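Local coordinates for prolyl oligopeptidase (Novosphingobium capsulatum, PDB 1YR2), which probably hydrolyses oligopeptides as a serine endopeptidase, cutting after proline and, less readily, after alanine, at residues 206-211 / 224-229; 239-244 / 266-271; 293-298 / 314-319. One frame throughout, in Å; residues are numbered along the deposited sequence.

In the fold
Following the chain from its N terminus, the three contacts come in series through the beta-propeller domain, each closing its own loop before the next opens, so none nest or cross. Interaction 1 closes a 12-residue loop and ties the last strand of one four-stranded blade, 204-210, to strand 221-226 of the next. Interaction 2 closes 21 residues, holding the loop before strand 244-249 against the start of strand 270-275 in the following blade. Interaction 3 closes 15 residues within that blade and the linker leaving it. Lys210 to Asn240 and Ser225 to His271 connect interactions 1 and 2, while Arg269 packs on Leu316 and Thr295 to join interactions 2 and 3.

Interaction 1. Residues 206-211 / 224-229; sequences LKWVKF and YSRFAE
Tyr224 starts the contact, its CB directed toward 206-211; Leu206 CD1 sits over one face of the ring, 3.7 Å from Tyr224 CD1, and the Val209 side chain crosses it at about a right angle, CG2 3.8 Å from Tyr224 CD2. Its hydroxyl is held elsewhere, by Asp257 and Gln254. Ser225 contributes its carbonyl, with Ser225 O 3.5 Å from Val209 CG1, while its hydroxyl bonds to His271 O. Arg226 pairs with Val209 in a single backbone bridge. Its CG takes the crowded position between backbone N and carbonyl carbon (chi1 62°), and the chain bends at chi3 so that NE and NH2 both grip Phe227 O, the NH2 bond (3.1 Å from Arg226 NH2 to Phe227 O) lying on a lone pair. This fixes the guanidinium, one face of which is met by Trp208 CB. Phe227 supplies the one direct hydrogen bond between the segments: Phe227 N to Trp208 O, 3.2 Å, at 162° and nearly along the C=O axis. Lys210 crosses its ring, CE 3.5 Å from Phe227 CD1 and NZ above the face as a cation-pi partner; that NZ also bonds to Asn240 OD1. Glu229 ends the segment, laying CB over one face of the Trp208 indole, 3.5 Å from Trp208 NE1. A last strand turning a corner at Trp208 and meeting the second strand of the following antiparallel sheet is a blade-to-blade junction of a beta-propeller.

Interaction 2. Residues 239-244 / 266-271; sequences LNYNQT and LPKRGH
The His271 ring has Arg269 C over one face and Gln243 O in plane at its edge, 3.3 Å from His271 CD2; Ser286 and Thr263 hold its nitrogens. Leu266 CD1 lies over one face of the Arg269 guanidinium, whose NE is salt-bridged to Glu288. The Tyr241 ring runs beside the Lys268 chain, both pointing the same way, with Lys268 CG approaching Tyr241 CE1 obliquely at 3.8 Å. Next along the chain, Asn242 N bonds to a lone pair of Pro267 O at 2.8 Å (166°), catching the type I turn from Leu266 to Arg269. Gln243, with CG anti to the backbone N (chi1 -174°), reaches out extended and accepts from His271 N at OE1, 2.7 Å away, the donor standing above the amide plane. Its NE2 bonds to Phe211 O. An alanine here would remove both amide bonds and would probably loosen the hold of this loop on the start of strand 270-275. Water 1 accepts from Gln243 N and lies 2.7 Å from Arg269 O, with Asn240 O competing for its protons. The contact thus rests mainly on directed polar bonds, two direct and the rest through one water, with little apolar contact beyond Tyr241 CB on Pro267 CB.

Interaction 3. Residues 293-298 / 314-319; sequences VNTVHV and PDLKAQ
Water 2 is the best-held polar atom, gripped by three bonds: it accepts from Lys317 N and donates to Asn294 O and Asp315 O, each of these oxygens 2.7 Å from the water. More acceptors lie within reach than it has protons, so the two donations are probably shared. It stitches the backbone of 293-298 to the turning chain of 314-319. The direct bond runs from Asn294 N to Ala318 O, 3.0 Å and 167° at the hydrogen, with the donor well above the carbonyl plane. The Asn294 side chain, its CG in the crowded position between backbone N and carbonyl carbon (chi1 68°), sends ND2 to Thr295 O at 3.0 Å and to Trp320 O, which links it to the start of strand 320-326. Around these bonds methyl groups pack on backbone and on one another. Val293 CG1 rests 3.7 Å from Lys317 O, and CG2 meets Leu316 CB obliquely. Leu316 CD2 lies 3.6 Å from Asn294 CA. Thr295 turns CG2 anti to the carbonyl carbon, against Pro314 O at 3.6 Å. Within the loop, Lys317 NZ and Asp315 OD2 form a salt bridge at 3.3 Å whose hydrogen bond is weak. Arg269 touches Leu316 and Thr295. The loop 314-319 leaves the outermost strand of one four-stranded antiparallel sheet and crosses beside its third strand to enter the next, the blade-to-blade linker characteristic of a beta-propeller.

Interaction 1. Residues 206-211 / 224-229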
# COMPACT_ATOMS: atom_id res chain seq x y z
N LEU A 206 -26.90 10.76 16.70
CA LEU A 206 -26.55 9.69 17.61
C LEU A 206 -25.20 10.06 18.20
O LEU A 206 -24.23 10.33 17.44
CB LEU A 206 -26.48 8.33 16.90
CG LEU A 206 -27.76 7.88 16.17
CD1 LEU A 206 -27.49 6.60 15.47
CD2 LEU A 206 -28.94 7.67 17.08
N LYS A 207 -25.14 10.08 19.53
CA LYS A 207 -23.92 10.38 20.27
C LYS A 207 -23.36 9.11 20.90
O LYS A 207 -24.03 8.07 20.99
CB LYS A 207 -24.19 11.47 21.36
CG LYS A 207 -24.60 12.84 20.81
CD LYS A 207 -23.52 13.41 19.91
CE LYS A 207 -23.69 14.90 19.59
NZ LYS A 207 -22.41 15.40 18.97
N TRP A 208 -22.07 9.19 21.24
CA TRP A 208 -21.28 8.14 21.90
C TRP A 208 -21.04 6.94 21.03
O TRP A 208 -20.83 5.82 21.51
CB TRP A 208 -21.86 7.76 23.26
CG TRP A 208 -22.20 8.96 24.03
CD1 TRP A 208 -23.46 9.41 24.33
CD2 TRP A 208 -21.29 9.95 24.51
NE1 TRP A 208 -23.39 10.59 25.03
CE2 TRP A 208 -22.07 10.95 25.15
CE3 TRP A 208 -19.89 10.08 24.50
CZ2 TRP A 208 -21.49 12.08 25.76
CZ3 TRP A 208 -19.31 11.21 25.11
CH2 TRP A 208 -20.12 12.19 25.73
N VAL A 209 -21.04 7.18 19.73
CA VAL A 209 -20.77 6.13 18.76
C VAL A 209 -19.25 6.07 18.69
O VAL A 209 -18.57 7.10 18.72
CB VAL A 209 -21.34 6.55 17.43
CG1 VAL A 209 -20.94 5.60 16.34
CG2 VAL A 209 -22.87 6.67 17.52
N LYS A 210 -18.71 4.87 18.63
CA LYS A 210 -17.28 4.72 18.54
C LYS A 210 -16.93 3.37 18.02
O LYS A 210 -17.54 2.37 18.42
CB LYS A 210 -16.61 4.99 19.90
CG LYS A 210 -15.08 4.72 19.89
CD LYS A 210 -14.33 5.19 21.14
CE LYS A 210 -14.88 4.74 22.44
NZ LYS A 210 -14.02 5.29 23.57
N PHE A 211 -15.94 3.32 17.13
CA PHE A 211 -15.54 2.03 16.55
C PHE A 211 -16.73 1.22 16.02
O PHE A 211 -16.87 0.03 16.32
CB PHE A 211 -14.73 1.17 17.56
CG PHE A 211 -13.51 1.86 18.09
CD1 PHE A 211 -12.71 2.62 17.25
CD2 PHE A 211 -13.13 1.70 19.43
CE1 PHE A 211 -11.59 3.29 17.77
CE2 PHE A 211 -12.03 2.33 19.94
CZ PHE A 211 -11.26 3.15 19.09
N TYR A 224 -25.93 0.39 14.96
CA TYR A 224 -24.67 1.04 15.24
C TYR A 224 -24.12 0.52 16.57
O TYR A 224 -24.82 -0.14 17.34
CB TYR A 224 -24.86 2.57 15.29
CG TYR A 224 -25.68 3.08 16.46
CD1 TYR A 224 -27.09 3.06 16.44
CD2 TYR A 224 -25.07 3.59 17.60
CE1 TYR A 224 -27.82 3.51 17.51
CE2 TYR A 224 -25.80 4.01 18.70
CZ TYR A 224 -27.19 4.02 18.62
OH TYR A 224 -27.90 4.50 19.69
N SER A 225 -22.86 0.79 16.82
CA SER A 225 -22.24 0.42 18.08
C SER A 225 -21.83 1.66 18.84
O SER A 225 -21.46 2.68 18.26
CB SER A 225 -21.01 -0.45 17.81
OG SER A 225 -21.38 -1.62 17.07
N ARG A 226 -21.96 1.58 20.17
CA ARG A 226 -21.69 2.69 21.05
C ARG A 226 -21.17 2.19 22.41
O ARG A 226 -21.19 0.99 22.69
CB ARG A 226 -22.94 3.52 21.28
CG ARG A 226 -24.11 2.80 21.97
CD ARG A 226 -25.18 3.77 22.51
NE ARG A 226 -24.62 4.43 23.68
CZ ARG A 226 -25.18 5.46 24.33
NH1 ARG A 226 -26.37 5.90 23.97
NH2 ARG A 226 -24.52 6.00 25.37
N PHE A 227 -20.73 3.14 23.22
CA PHE A 227 -20.25 2.91 24.58
C PHE A 227 -21.06 3.77 25.54
O PHE A 227 -21.75 4.68 25.13
CB PHE A 227 -18.78 3.29 24.73
CG PHE A 227 -17.86 2.41 23.95
CD1 PHE A 227 -17.68 2.60 22.57
CD2 PHE A 227 -17.15 1.41 24.58
CE1 PHE A 227 -16.81 1.76 21.82
CE2 PHE A 227 -16.32 0.59 23.85
CZ PHE A 227 -16.15 0.77 22.44
N ALA A 228 -20.97 3.48 26.83
CA ALA A 228 -21.67 4.27 27.85
C ALA A 228 -21.22 5.72 27.79
O ALA A 228 -20.06 6.01 27.51
CB ALA A 228 -21.41 3.72 29.24
N GLU A 229 -22.15 6.63 28.05
CA GLU A 229 -21.81 8.04 28.17
C GLU A 229 -20.96 8.10 29.48
O GLU A 229 -21.48 7.76 30.57
CB GLU A 229 -23.08 8.93 28.14
CG GLU A 229 -23.42 9.73 29.38
CD GLU A 229 -23.63 11.22 29.12
OE1 GLU A 229 -22.64 12.00 29.11
OE2 GLU A 229 -24.79 11.62 28.95

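Interaction 2. Residues 239-244 / 266-271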
# COMPACT_ATOMS: atom_id res chain seq x y z
N LEU A 239 -12.66 4.46 28.50
CA LEU A 239 -12.12 3.11 28.49
C LEU A 239 -12.99 2.38 27.46
O LEU A 239 -14.23 2.48 27.48
CB LEU A 239 -12.17 2.49 29.92
CG LEU A 239 -11.02 2.66 30.97
CD1 LEU A 239 -9.59 2.38 30.41
CD2 LEU A 239 -11.03 4.03 31.70
N ASN A 240 -12.36 1.71 26.51
CA ASN A 240 -13.13 1.01 25.47
C ASN A 240 -13.69 -0.31 25.96
O ASN A 240 -13.48 -1.34 25.32
CB ASN A 240 -12.33 0.82 24.16
CG ASN A 240 -11.68 2.11 23.68
OD1 ASN A 240 -12.26 3.20 23.79
ND2 ASN A 240 -10.45 2.01 23.18
N TYR A 241 -14.42 -0.28 27.08
CA TYR A 241 -15.17 -1.47 27.54
C TYR A 241 -16.67 -1.46 27.29
O TYR A 241 -17.33 -0.42 27.28
CB TYR A 241 -14.94 -1.75 29.06
CG TYR A 241 -13.46 -1.85 29.44
CD1 TYR A 241 -12.55 -2.45 28.59
CD2 TYR A 241 -12.99 -1.32 30.63
CE1 TYR A 241 -11.18 -2.54 28.92
CE2 TYR A 241 -11.64 -1.38 30.97
CZ TYR A 241 -10.74 -2.00 30.09
OH TYR A 241 -9.41 -2.08 30.40
N ASN A 242 -17.22 -2.66 27.14
CA ASN A 242 -18.66 -2.86 27.07
C ASN A 242 -19.34 -2.20 25.87
O ASN A 242 -20.46 -1.71 25.96
CB ASN A 242 -19.31 -2.45 28.39
CG ASN A 242 -18.96 -3.42 29.50
OD1 ASN A 242 -19.23 -4.62 29.38
ND2 ASN A 242 -18.39 -2.92 30.56
N GLN A 243 -18.66 -2.24 24.73
CA GLN A 243 -19.29 -1.79 23.52
C GLN A 243 -20.60 -2.57 23.26
O GLN A 243 -20.69 -3.80 23.48
CB GLN A 243 -18.34 -1.97 22.34
CG GLN A 243 -18.91 -1.38 21.04
CD GLN A 243 -17.94 -1.45 19.86
OE1 GLN A 243 -17.31 -2.50 19.62
NE2 GLN A 243 -17.79 -0.32 19.13
N THR A 244 -21.63 -1.88 22.85
CA THR A 244 -22.96 -2.50 22.62
C THR A 244 -23.57 -2.07 21.28
O THR A 244 -23.33 -0.98 20.82
CB THR A 244 -23.93 -2.23 23.79
OG1 THR A 244 -24.04 -0.83 24.02
CG2 THR A 244 -23.37 -2.74 25.08
N LEU A 266 -17.70 -10.20 28.97
CA LEU A 266 -16.53 -9.99 28.11
C LEU A 266 -16.37 -8.50 27.79
O LEU A 266 -16.69 -8.04 26.68
CB LEU A 266 -16.69 -10.77 26.82
CG LEU A 266 -16.76 -12.29 27.00
CD1 LEU A 266 -17.14 -12.95 25.67
CD2 LEU A 266 -15.38 -12.83 27.49
N PRO A 267 -15.85 -7.74 28.75
CA PRO A 267 -15.83 -6.28 28.61
C PRO A 267 -14.92 -5.73 27.53
O PRO A 267 -15.19 -4.62 27.09
CB PRO A 267 -15.34 -5.80 29.97
CG PRO A 267 -14.53 -6.95 30.53
CD PRO A 267 -15.24 -8.19 30.01
N LYS A 268 -13.87 -6.44 27.16
CA LYS A 268 -12.93 -5.97 26.14
C LYS A 268 -13.34 -6.34 24.71
O LYS A 268 -12.74 -5.92 23.73
CB LYS A 268 -11.53 -6.51 26.42
CG LYS A 268 -11.02 -6.19 27.78
CD LYS A 268 -9.56 -6.54 27.96
CE LYS A 268 -9.08 -6.06 29.31
NZ LYS A 268 -7.78 -5.32 29.20
N ARG A 269 -14.41 -7.13 24.59
CA ARG A 269 -14.92 -7.54 23.28
C ARG A 269 -15.62 -6.37 22.57
O ARG A 269 -16.45 -5.69 23.17
CB ARG A 269 -15.93 -8.67 23.51
CG ARG A 269 -16.20 -9.58 22.40
CD ARG A 269 -14.99 -10.36 21.87
NE ARG A 269 -14.35 -11.19 22.86
CZ ARG A 269 -14.59 -12.47 23.04
NH1 ARG A 269 -15.51 -13.10 22.34
NH2 ARG A 269 -13.89 -13.14 23.93
N GLY A 270 -15.22 -6.11 21.33
CA GLY A 270 -15.84 -5.15 20.44
C GLY A 270 -16.83 -5.83 19.50
O GLY A 270 -16.69 -7.02 19.20
N HIS A 271 -17.83 -5.10 19.02
CA HIS A 271 -18.92 -5.71 18.25
C HIS A 271 -19.31 -4.73 17.17
O HIS A 271 -19.54 -3.51 17.44
CB HIS A 271 -20.15 -5.91 19.10
CG HIS A 271 -19.92 -6.75 20.33
ND1 HIS A 271 -19.62 -8.08 20.25
CD2 HIS A 271 -19.92 -6.43 21.64
CE1 HIS A 271 -19.45 -8.56 21.47
NE2 HIS A 271 -19.66 -7.58 22.33
O HOH W 1 -15.81 -3.27 24.19

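Interaction 3. Residues 293-298 / 314-319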
# COMPACT_ATOMS: atom_id res chain seq x y z
N VAL A 293 -8.81 -12.55 14.48
CA VAL A 293 -9.78 -13.62 14.67
C VAL A 293 -11.07 -13.01 15.25
O VAL A 293 -11.04 -11.96 15.88
CB VAL A 293 -9.27 -14.83 15.53
CG1 VAL A 293 -7.99 -15.45 14.92
CG2 VAL A 293 -9.05 -14.51 17.01
N ASN A 294 -12.20 -13.68 15.04
CA ASN A 294 -13.47 -13.13 15.46
C ASN A 294 -14.56 -14.15 15.64
O ASN A 294 -14.50 -15.23 15.06
CB ASN A 294 -13.94 -11.99 14.52
CG ASN A 294 -14.31 -12.49 13.14
OD1 ASN A 294 -13.42 -12.66 12.29
ND2 ASN A 294 -15.63 -12.76 12.91
N THR A 295 -15.55 -13.79 16.46
CA THR A 295 -16.76 -14.53 16.60
C THR A 295 -17.81 -13.97 15.67
O THR A 295 -17.63 -12.90 15.11
CB THR A 295 -17.31 -14.48 18.05
OG1 THR A 295 -17.71 -13.15 18.38
CG2 THR A 295 -16.26 -14.93 19.10
N VAL A 296 -18.89 -14.73 15.53
CA VAL A 296 -20.00 -14.33 14.67
C VAL A 296 -21.28 -14.69 15.36
O VAL A 296 -21.44 -15.88 15.77
CB VAL A 296 -19.93 -15.02 13.25
CG1 VAL A 296 -21.12 -14.54 12.36
CG2 VAL A 296 -18.62 -14.72 12.55
N HIS A 297 -22.17 -13.70 15.54
CA HIS A 297 -23.53 -13.92 15.96
C HIS A 297 -24.50 -13.46 14.85
O HIS A 297 -24.17 -12.55 14.08
CB HIS A 297 -23.85 -13.16 17.24
CG HIS A 297 -23.14 -13.69 18.45
ND1 HIS A 297 -21.79 -13.52 18.65
CD2 HIS A 297 -23.60 -14.41 19.50
CE1 HIS A 297 -21.45 -14.10 19.79
NE2 HIS A 297 -22.53 -14.66 20.33
N VAL A 298 -25.66 -14.12 14.75
CA VAL A 298 -26.64 -13.78 13.71
C VAL A 298 -28.03 -13.62 14.31
O VAL A 298 -28.32 -14.18 15.35
CB VAL A 298 -26.68 -14.80 12.55
CG1 VAL A 298 -25.32 -14.86 11.88
CG2 VAL A 298 -27.13 -16.17 13.03
N PRO A 314 -18.96 -19.29 17.97
CA PRO A 314 -18.93 -18.76 19.35
C PRO A 314 -17.56 -18.46 19.95
O PRO A 314 -17.49 -17.73 20.95
CB PRO A 314 -19.64 -19.86 20.16
CG PRO A 314 -19.54 -21.10 19.34
CD PRO A 314 -19.34 -20.70 17.92
N ASP A 315 -16.50 -19.03 19.42
CA ASP A 315 -15.17 -18.88 20.03
C ASP A 315 -14.25 -18.06 19.14
O ASP A 315 -14.44 -17.97 17.92
CB ASP A 315 -14.53 -20.24 20.33
CG ASP A 315 -15.41 -21.12 21.19
OD1 ASP A 315 -15.87 -20.66 22.27
OD2 ASP A 315 -15.71 -22.31 20.86
N LEU A 316 -13.24 -17.47 19.75
CA LEU A 316 -12.23 -16.70 19.03
C LEU A 316 -11.11 -17.61 18.64
O LEU A 316 -10.21 -17.83 19.46
CB LEU A 316 -11.66 -15.63 19.94
CG LEU A 316 -12.50 -14.40 20.22
CD1 LEU A 316 -11.80 -13.58 21.26
CD2 LEU A 316 -12.68 -13.60 18.94
N LYS A 317 -11.15 -18.12 17.42
CA LYS A 317 -10.22 -19.13 16.91
C LYS A 317 -9.70 -18.78 15.52
O LYS A 317 -8.55 -19.05 15.19
CB LYS A 317 -10.91 -20.50 16.80
CG LYS A 317 -11.13 -21.25 18.09
CD LYS A 317 -11.85 -22.60 17.81
CE LYS A 317 -12.11 -23.40 19.10
NZ LYS A 317 -13.48 -24.04 19.13
N ALA A 318 -10.54 -18.17 14.70
CA ALA A 318 -10.22 -17.87 13.30
C ALA A 318 -10.90 -16.60 12.79
O ALA A 318 -11.86 -16.13 13.39
CB ALA A 318 -10.61 -19.09 12.43
N GLN A 319 -10.37 -16.05 11.69
CA GLN A 319 -11.02 -15.03 10.88
C GLN A 319 -12.28 -15.56 10.19
O GLN A 319 -12.27 -16.58 9.55
CB GLN A 319 -10.01 -14.46 9.84
CG GLN A 319 -10.59 -13.38 8.88
CD GLN A 319 -9.85 -13.28 7.55
OE1 GLN A 319 -8.66 -13.10 7.53
NE2 GLN A 319 -10.57 -13.45 6.43
O HOH W 2 -13.29 -17.64 15.51